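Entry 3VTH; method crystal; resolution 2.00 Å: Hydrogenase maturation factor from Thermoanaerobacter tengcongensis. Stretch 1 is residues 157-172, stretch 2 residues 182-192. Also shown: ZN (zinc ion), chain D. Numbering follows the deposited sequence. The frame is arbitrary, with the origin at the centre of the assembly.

Stretch 1 157-172: SMKVFPMCEKCSREYH
Stretch 2 (182-192) QPVACFDCGPS

A single zinc ion fastens the two stretches together, each contributing two cysteine thiolates: C164 SG, C167 SG, C186 SG and C189 SG all lie 2.3 Å from ZN. The SG atoms of C164 and C186 are 3.6 Å apart and those of C167 and C189 3.7 Å, separations imposed by the shared metal rather than by disulfides. C164, C186 and C189 adopt chi1 p, whereas C167 is m.

Stretch 1 runs through extended P162 and M163 (psi near 140°) into a helix that includes 165-171. C164 (phi/psi -71/169) is its N-cap, its SG accepting from C167 N at 3.4 Å. The same logic crosses the interface: C164 N donates to C189 SG at 3.5 Å, nearly linearly (166°), so amide hydrogens help offset thiolate charge. Stretch 2 has no regular helix or strand. The backbones run antiparallel beside the metal, with CA-CA spacings of 5.4 Å for C164-C189 and 6.1 Å for C167-A185; F161 CA lies 6.0 Å from G190 CA, while M158 CA returns to within 6.6 Å of P183 CA.

On one flank, the F161 ring (chi1 -68°, chi2 -78°) receives P191 over its face, P191 CD lying 4.2 Å from the centroid in a CH-pi contact. M158, m at all three chi angles, brings CE to 3.7 Å from A185 CB and 3.9 Å from P191 CD. A water donates to P162 O (2.8 Å) and C189 O (2.5 Å), bridging the backbones.

Beyond the zinc, V184 (chi1 p) packs against largely apolar side chains: its CG1 is 3.5 Å from M163 SD and 3.9 Å from Y171 CD2, and its CG2 is 4.1 Å from C167 CB. Further along, Y171 (chi1 t) accepts at OH from Q182 NE2, 2.8 Å away; Q182 CA-to-CB points away, but its m, m side chain brings the amide back.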

ATOM      1  N   SER A 157     -18.376  -0.860  15.355  1.00 28.06           N
ATOM      2  CA  SER A 157     -18.194  -0.537  16.774  1.00 29.67           C
ATOM      3  C   SER A 157     -19.064   0.639  17.254  1.00 30.07           C
ATOM      4  O   SER A 157     -19.010   1.006  18.435  1.00 30.92           O
ATOM      5  CB  SER A 157     -16.719  -0.382  17.154  1.00 30.76           C
ATOM      6  OG  SER A 157     -15.991   0.240  16.148  1.00 30.78           O
ATOM      7  N   MET A 158     -19.872   1.208  16.351  1.00 28.98           N
ATOM      8  CA  MET A 158     -20.919   2.152  16.755  1.00 30.28           C
ATOM      9  C   MET A 158     -22.109   1.446  17.418  1.00 30.94           C
ATOM     10  O   MET A 158     -23.039   2.100  17.878  1.00 31.27           O
ATOM     11  CB  MET A 158     -21.395   3.021  15.574  1.00 29.92           C
ATOM     12  CG  MET A 158     -20.384   4.094  15.123  1.00 31.46           C
ATOM     13  SD  MET A 158     -19.674   5.107  16.447  1.00 37.20           S
ATOM     14  CE  MET A 158     -21.069   6.165  16.814  1.00 35.14           C
ATOM     15  N   LYS A 159     -22.068   0.115  17.468  1.00 31.29           N
ATOM     16  CA  LYS A 159     -23.142  -0.679  18.062  1.00 32.75           C
ATOM     17  C   LYS A 159     -23.311  -0.444  19.562  1.00 33.81           C
ATOM     18  O   LYS A 159     -24.342  -0.796  20.121  1.00 34.39           O
ATOM     19  CB  LYS A 159     -22.933  -2.179  17.809  1.00 33.43           C
ATOM     20  CG  LYS A 159     -21.809  -2.809  18.643  1.00 34.42           C
ATOM     21  CD  LYS A 159     -21.533  -4.247  18.210  1.00 36.97           C
ATOM     22  CE  LYS A 159     -20.384  -4.849  19.016  1.00 38.02           C
ATOM     23  NZ  LYS A 159     -20.204  -6.289  18.673  1.00 40.09           N
ATOM     24  N   VAL A 160     -22.296   0.121  20.216  1.00 33.61           N
ATOM     25  CA  VAL A 160     -22.415   0.448  21.644  1.00 34.70           C
ATOM     26  C   VAL A 160     -22.638   1.945  21.875  1.00 34.20           C
ATOM     27  O   VAL A 160     -22.543   2.431  23.005  1.00 34.62           O
ATOM     28  CB  VAL A 160     -21.231  -0.088  22.488  1.00 35.54           C
ATOM     29  CG1 VAL A 160     -21.214  -1.611  22.468  1.00 36.25           C
ATOM     30  CG2 VAL A 160     -19.880   0.505  22.015  1.00 34.55           C
ATOM     31  N   PHE A 161     -22.933   2.666  20.795  1.00 32.64           N
ATOM     32  CA  PHE A 161     -23.295   4.076  20.866  1.00 32.44           C
ATOM     33  C   PHE A 161     -24.699   4.311  20.299  1.00 32.71           C
ATOM     34  O   PHE A 161     -24.833   4.808  19.184  1.00 32.30           O
ATOM     35  CB  PHE A 161     -22.283   4.913  20.083  1.00 31.32           C
ATOM     36  CG  PHE A 161     -20.913   4.946  20.697  1.00 31.86           C
ATOM     37  CD1 PHE A 161     -20.646   5.772  21.801  1.00 33.33           C
ATOM     38  CD2 PHE A 161     -19.883   4.155  20.180  1.00 31.05           C
ATOM     39  CE1 PHE A 161     -19.379   5.801  22.383  1.00 32.76           C
ATOM     40  CE2 PHE A 161     -18.605   4.189  20.753  1.00 32.50           C
ATOM     41  CZ  PHE A 161     -18.355   5.016  21.852  1.00 32.87           C
ATOM     42  N   PRO A 162     -25.756   3.953  21.054  1.00 34.27           N
ATOM     43  CA  PRO A 162     -27.110   4.194  20.525  1.00 34.90           C
ATOM     44  C   PRO A 162     -27.378   5.682  20.280  1.00 35.21           C
ATOM     45  O   PRO A 162     -26.957   6.525  21.076  1.00 36.27           O
ATOM     46  CB  PRO A 162     -28.029   3.648  21.627  1.00 35.96           C
ATOM     47  CG  PRO A 162     -27.215   3.666  22.846  1.00 37.20           C
ATOM     48  CD  PRO A 162     -25.795   3.379  22.409  1.00 34.81           C
ATOM     49  N   MET A 163     -28.063   5.990  19.181  1.00 34.92           N
ATOM     50  CA  MET A 163     -28.321   7.376  18.782  1.00 35.51           C
ATOM     51  C   MET A 163     -29.193   8.072  19.814  1.00 36.37           C
ATOM     52  O   MET A 163     -30.153   7.484  20.326  1.00 36.06           O
ATOM     53  CB  MET A 163     -29.076   7.439  17.447  1.00 35.73           C
ATOM     54  CG  MET A 163     -28.345   6.940  16.228  1.00 37.71           C
ATOM     55  SD  MET A 163     -29.464   7.004  14.782  1.00 42.76           S
ATOM     56  CE  MET A 163     -30.691   5.746  15.181  1.00 43.87           C
ATOM     57  N   CYS A 164     -28.860   9.330  20.094  1.00 36.48           N
ATOM     58  CA  CYS A 164     -29.719  10.204  20.885  1.00 37.56           C
ATOM     59  C   CYS A 164     -30.956  10.582  20.062  1.00 38.26           C
ATOM     60  O   CYS A 164     -31.016  10.327  18.848  1.00 37.40           O
ATOM     61  CB  CYS A 164     -28.966  11.466  21.303  1.00 37.70           C
ATOM     62  SG  CYS A 164     -28.627  12.610  19.928  1.00 37.88           S
ATOM     63  N   GLU A 165     -31.930  11.192  20.727  1.00 39.50           N
ATOM     64  CA  GLU A 165     -33.182  11.623  20.098  1.00 41.16           C
ATOM     65  C   GLU A 165     -32.952  12.544  18.892  1.00 39.77           C
ATOM     66  O   GLU A 165     -33.636  12.422  17.879  1.00 39.18           O
ATOM     67  CB  GLU A 165     -34.077  12.305  21.143  1.00 43.30           C
ATOM     68  CG  GLU A 165     -35.471  12.676  20.651  1.00 48.35           C
ATOM     69  CD  GLU A 165     -36.328  13.377  21.717  1.00 53.61           C
ATOM     70  OE1 GLU A 165     -35.779  13.982  22.669  1.00 57.17           O
ATOM     71  OE2 GLU A 165     -37.568  13.331  21.595  1.00 57.19           O
ATOM     72  N   LYS A 166     -31.987  13.455  18.995  1.00 38.81           N
ATOM     73  CA  LYS A 166     -31.715  14.376  17.888  1.00 38.78           C
ATOM     74  C   LYS A 166     -31.091  13.677  16.675  1.00 36.25           C
ATOM     75  O   LYS A 166     -31.464  13.950  15.527  1.00 35.44           O
ATOM     76  CB  LYS A 166     -30.810  15.523  18.332  1.00 39.39           C
ATOM     77  CG  LYS A 166     -31.491  16.542  19.217  1.00 43.51           C
ATOM     78  CD  LYS A 166     -30.725  17.860  19.158  1.00 47.94           C
ATOM     79  CE  LYS A 166     -29.713  17.987  20.278  1.00 48.55           C
ATOM     80  NZ  LYS A 166     -30.382  18.571  21.490  1.00 51.04           N
ATOM     81  N   CYS A 167     -30.153  12.774  16.928  1.00 35.14           N
ATOM     82  CA  CYS A 167     -29.508  12.045  15.838  1.00 33.67           C
ATOM     83  C   CYS A 167     -30.496  11.107  15.160  1.00 33.87           C
ATOM     84  O   CYS A 167     -30.467  10.952  13.942  1.00 33.61           O
ATOM     85  CB  CYS A 167     -28.287  11.279  16.337  1.00 32.46           C
ATOM     86  SG  CYS A 167     -26.885  12.364  16.646  1.00 32.54           S
ATOM     87  N   SER A 168     -31.357  10.489  15.960  1.00 34.73           N
ATOM     88  CA  SER A 168     -32.415   9.620  15.448  1.00 36.65           C
ATOM     89  C   SER A 168     -33.434  10.373  14.573  1.00 37.48           C
ATOM     90  O   SER A 168     -33.911   9.836  13.560  1.00 37.24           O
ATOM     91  CB  SER A 168     -33.134   8.936  16.602  1.00 37.88           C
ATOM     92  OG  SER A 168     -34.174   8.115  16.108  1.00 41.93           O
ATOM     93  N   ARG A 169     -33.723  11.616  14.921  1.00 38.15           N
ATOM     94  CA  ARG A 169     -34.577  12.473  14.115  1.00 39.70           C
ATOM     95  C   ARG A 169     -33.941  12.766  12.770  1.00 38.51           C
ATOM     96  O   ARG A 169     -34.564  12.676  11.760  1.00 38.58           O
ATOM     97  CB  ARG A 169     -34.935  13.773  14.850  1.00 40.98           C
ATOM     98  CG  ARG A 169     -35.972  13.569  15.950  1.00 45.94           C
ATOM     99  CD  ARG A 169     -36.558  14.838  16.623  1.00 51.74           C
ATOM    100  NE  ARG A 169     -35.643  15.974  16.665  1.00 56.61           N
ATOM    101  CZ  ARG A 169     -35.141  16.530  17.770  1.00 58.91           C
ATOM    102  NH1 ARG A 169     -35.466  16.095  18.973  1.00 60.00           N
ATOM    103  NH2 ARG A 169     -34.312  17.545  17.660  1.00 60.55           N
ATOM    104  N   GLU A 170     -32.667  13.085  12.775  1.00 37.29           N
ATOM    105  CA  GLU A 170     -31.919  13.301  11.545  1.00 36.75           C
ATOM    106  C   GLU A 170     -31.903  12.042  10.680  1.00 35.53           C
ATOM    107  O   GLU A 170     -32.125  12.108   9.467  1.00 35.40           O
ATOM    108  CB  GLU A 170     -30.476  13.700  11.858  1.00 36.55           C
ATOM    109  CG  GLU A 170     -30.307  15.085  12.474  1.00 39.87           C
ATOM    110  CD  GLU A 170     -28.831  15.382  12.763  1.00 42.34           C
ATOM    111  OE1 GLU A 170     -28.104  14.459  13.174  1.00 42.78           O
ATOM    112  OE2 GLU A 170     -28.392  16.528  12.567  1.00 45.46           O
ATOM    113  N   TYR A 171     -31.631  10.906  11.323  1.00 34.18           N
ATOM    114  CA  TYR A 171     -31.597   9.590  10.673  1.00 33.55           C
ATOM    115  C   TYR A 171     -32.921   9.276   9.961  1.00 34.32           C
ATOM    116  O   TYR A 171     -32.926   8.692   8.871  1.00 33.51           O
ATOM    117  CB  TYR A 171     -31.291   8.513  11.720  1.00 32.24           C
ATOM    118  CG  TYR A 171     -31.152   7.104  11.177  1.00 33.18           C
ATOM    119  CD1 TYR A 171     -32.274   6.276  11.000  1.00 31.52           C
ATOM    120  CD2 TYR A 171     -29.902   6.592  10.847  1.00 29.78           C
ATOM    121  CE1 TYR A 171     -32.128   4.967  10.507  1.00 32.77           C
ATOM    122  CE2 TYR A 171     -29.758   5.290  10.363  1.00 28.11           C
ATOM    123  CZ  TYR A 171     -30.861   4.493  10.195  1.00 31.65           C
ATOM    124  OH  TYR A 171     -30.692   3.215   9.695  1.00 32.32           O
ATOM    125  N   HIS A 172     -34.033   9.654  10.588  1.00 35.83           N
ATOM    126  CA  HIS A 172     -35.360   9.370  10.040  1.00 37.79           C
ATOM    127  C   HIS A 172     -35.956  10.496   9.185  1.00 38.41           C
ATOM    128  O   HIS A 172     -37.099  10.392   8.740  1.00 39.59           O
ATOM    129  CB  HIS A 172     -36.338   8.945  11.165  1.00 39.41           C
ATOM    130  CG  HIS A 172     -36.022   7.600  11.746  1.00 41.35           C
ATOM    131  ND1 HIS A 172     -35.382   7.443  12.955  1.00 44.28           N
ATOM    132  CD2 HIS A 172     -36.214   6.351  11.259  1.00 44.06           C
ATOM    133  CE1 HIS A 172     -35.208   6.156  13.198  1.00 43.96           C
ATOM    134  NE2 HIS A 172     -35.702   5.471  12.183  1.00 44.35           N
ATOM    135  N   GLN A 182     -25.706   5.375   8.663  1.00 29.03           N
ATOM    136  CA  GLN A 182     -25.418   4.350   9.674  1.00 29.51           C
ATOM    137  C   GLN A 182     -24.512   4.811  10.828  1.00 30.52           C
ATOM    138  O   GLN A 182     -24.748   4.412  11.957  1.00 31.89           O
ATOM    139  CB  GLN A 182     -24.882   3.054   9.038  1.00 28.88           C
ATOM    140  CG  GLN A 182     -25.925   2.311   8.177  1.00 26.61           C
ATOM    141  CD  GLN A 182     -27.207   2.025   8.946  1.00 28.75           C
ATOM    142  OE1 GLN A 182     -27.193   1.398  10.018  1.00 27.40           O
ATOM    143  NE2 GLN A 182     -28.321   2.495   8.407  1.00 29.03           N
ATOM    144  N   PRO A 183     -23.488   5.645  10.555  1.00 30.49           N
ATOM    145  CA  PRO A 183     -22.639   6.068  11.668  1.00 31.25           C
ATOM    146  C   PRO A 183     -23.053   7.362  12.406  1.00 32.27           C
ATOM    147  O   PRO A 183     -22.287   7.852  13.232  1.00 33.11           O
ATOM    148  CB  PRO A 183     -21.287   6.280  11.004  1.00 30.77           C
ATOM    149  CG  PRO A 183     -21.609   6.700   9.605  1.00 31.02           C
ATOM    150  CD  PRO A 183     -22.946   6.073   9.251  1.00 30.16           C
ATOM    151  N   VAL A 184     -24.235   7.904  12.129  1.00 32.64           N
ATOM    152  CA  VAL A 184     -24.640   9.198  12.715  1.00 33.14           C
ATOM    153  C   VAL A 184     -24.518   9.249  14.259  1.00 33.15           C
ATOM    154  O   VAL A 184     -25.015   8.369  14.979  1.00 33.16           O
ATOM    155  CB  VAL A 184     -26.075   9.623  12.264  1.00 34.03           C
ATOM    156  CG1 VAL A 184     -27.132   8.643  12.769  1.00 34.26           C
ATOM    157  CG2 VAL A 184     -26.401  11.047  12.732  1.00 34.88           C
ATOM    158  N   ALA A 185     -23.847  10.284  14.747  1.00 32.69           N
ATOM    159  CA  ALA A 185     -23.664  10.493  16.182  1.00 32.74           C
ATOM    160  C   ALA A 185     -23.317  11.948  16.415  1.00 33.01           C
ATOM    161  O   ALA A 185     -23.109  12.697  15.449  1.00 32.68           O
ATOM    162  CB  ALA A 185     -22.546   9.580  16.720  1.00 32.34           C
ATOM    163  N   CYS A 186     -23.223  12.336  17.690  1.00 33.25           N
ATOM    164  CA  CYS A 186     -22.964  13.725  18.065  1.00 34.18           C
ATOM    165  C   CYS A 186     -22.258  13.778  19.417  1.00 34.78           C
ATOM    166  O   CYS A 186     -21.898  12.736  19.966  1.00 34.43           O
ATOM    167  CB  CYS A 186     -24.284  14.507  18.123  1.00 34.66           C
ATOM    168  SG  CYS A 186     -25.354  14.101  19.555  1.00 35.64           S
ATOM    169  N   PHE A 187     -22.060  14.981  19.953  1.00 36.07           N
ATOM    170  CA  PHE A 187     -21.452  15.144  21.288  1.00 37.44           C
ATOM    171  C   PHE A 187     -22.152  14.300  22.357  1.00 38.14           C
ATOM    172  O   PHE A 187     -21.501  13.730  23.238  1.00 38.04           O
ATOM    173  CB  PHE A 187     -21.458  16.620  21.731  1.00 38.63           C
ATOM    174  CG  PHE A 187     -20.274  17.413  21.236  1.00 39.75           C
ATOM    175  CD1 PHE A 187     -18.989  17.132  21.698  1.00 39.85           C
ATOM    176  CD2 PHE A 187     -20.441  18.436  20.306  1.00 40.29           C
ATOM    177  CE1 PHE A 187     -17.888  17.864  21.246  1.00 40.83           C
ATOM    178  CE2 PHE A 187     -19.336  19.170  19.844  1.00 41.02           C
ATOM    179  CZ  PHE A 187     -18.070  18.889  20.322  1.00 40.05           C
ATOM    180  N   ASP A 188     -23.481  14.234  22.270  1.00 38.34           N
ATOM    181  CA  ASP A 188     -24.312  13.614  23.306  1.00 39.07           C
ATOM    182  C   ASP A 188     -24.341  12.080  23.249  1.00 38.11           C
ATOM    183  O   ASP A 188     -24.523  11.419  24.270  1.00 39.09           O
ATOM    184  CB  ASP A 188     -25.750  14.140  23.195  1.00 40.39           C
ATOM    185  CG  ASP A 188     -25.848  15.658  23.409  1.00 42.35           C
ATOM    186  OD1 ASP A 188     -26.731  16.289  22.794  1.00 41.17           O
ATOM    187  OD2 ASP A 188     -25.029  16.220  24.168  1.00 43.36           O
ATOM    188  N   CYS A 189     -24.200  11.511  22.056  1.00 36.12           N
ATOM    189  CA  CYS A 189     -24.394  10.067  21.914  1.00 35.10           C
ATOM    190  C   CYS A 189     -23.177   9.370  21.308  1.00 33.35           C
ATOM    191  O   CYS A 189     -23.142   8.138  21.206  1.00 33.07           O
ATOM    192  CB  CYS A 189     -25.661   9.770  21.091  1.00 34.40           C
ATOM    193  SG  CYS A 189     -25.547  10.201  19.313  1.00 34.44           S
ATOM    194  N   GLY A 190     -22.186  10.160  20.912  1.00 32.17           N
ATOM    195  CA  GLY A 190     -21.056   9.631  20.162  1.00 30.30           C
ATOM    196  C   GLY A 190     -19.852   9.301  21.031  1.00 29.73           C
ATOM    197  O   GLY A 190     -19.886   9.495  22.241  1.00 30.69           O
ATOM    198  N   PRO A 191     -18.785   8.781  20.408  1.00 29.83           N
ATOM    199  CA  PRO A 191     -17.521   8.581  21.116  1.00 29.34           C
ATOM    200  C   PRO A 191     -16.974   9.907  21.649  1.00 29.85           C
ATOM    201  O   PRO A 191     -17.372  10.973  21.186  1.00 29.95           O
ATOM    202  CB  PRO A 191     -16.579   8.005  20.047  1.00 28.18           C
ATOM    203  CG  PRO A 191     -17.322   8.074  18.755  1.00 28.03           C
ATOM    204  CD  PRO A 191     -18.731   8.388  18.988  1.00 28.82           C
ATOM    205  N   SER A 192     -16.069   9.825  22.619  1.00 30.30           N
ATOM    206  CA  SER A 192     -15.376  10.997  23.135  1.00 30.36           C
ATOM    207  C   SER A 192     -13.860  10.767  23.273  1.00 29.71           C
ATOM    208  O   SER A 192     -13.381   9.629  23.400  1.00 27.53           O
ATOM    209  CB  SER A 192     -15.992  11.423  24.468  1.00 32.30           C
ATOM    210  OG  SER A 192     -16.192  10.303  25.304  1.00 34.50           O
TER
HETATM  211 ZN    ZN D 802     -26.562  12.240  18.928  1.00 35.94          ZN
HETATM  212  O   HOH W   1     -24.607   6.623  22.577  1.00 20.33           O
HETATM  213  O   HOH W   2     -29.180   0.631  11.430  1.00 24.01           O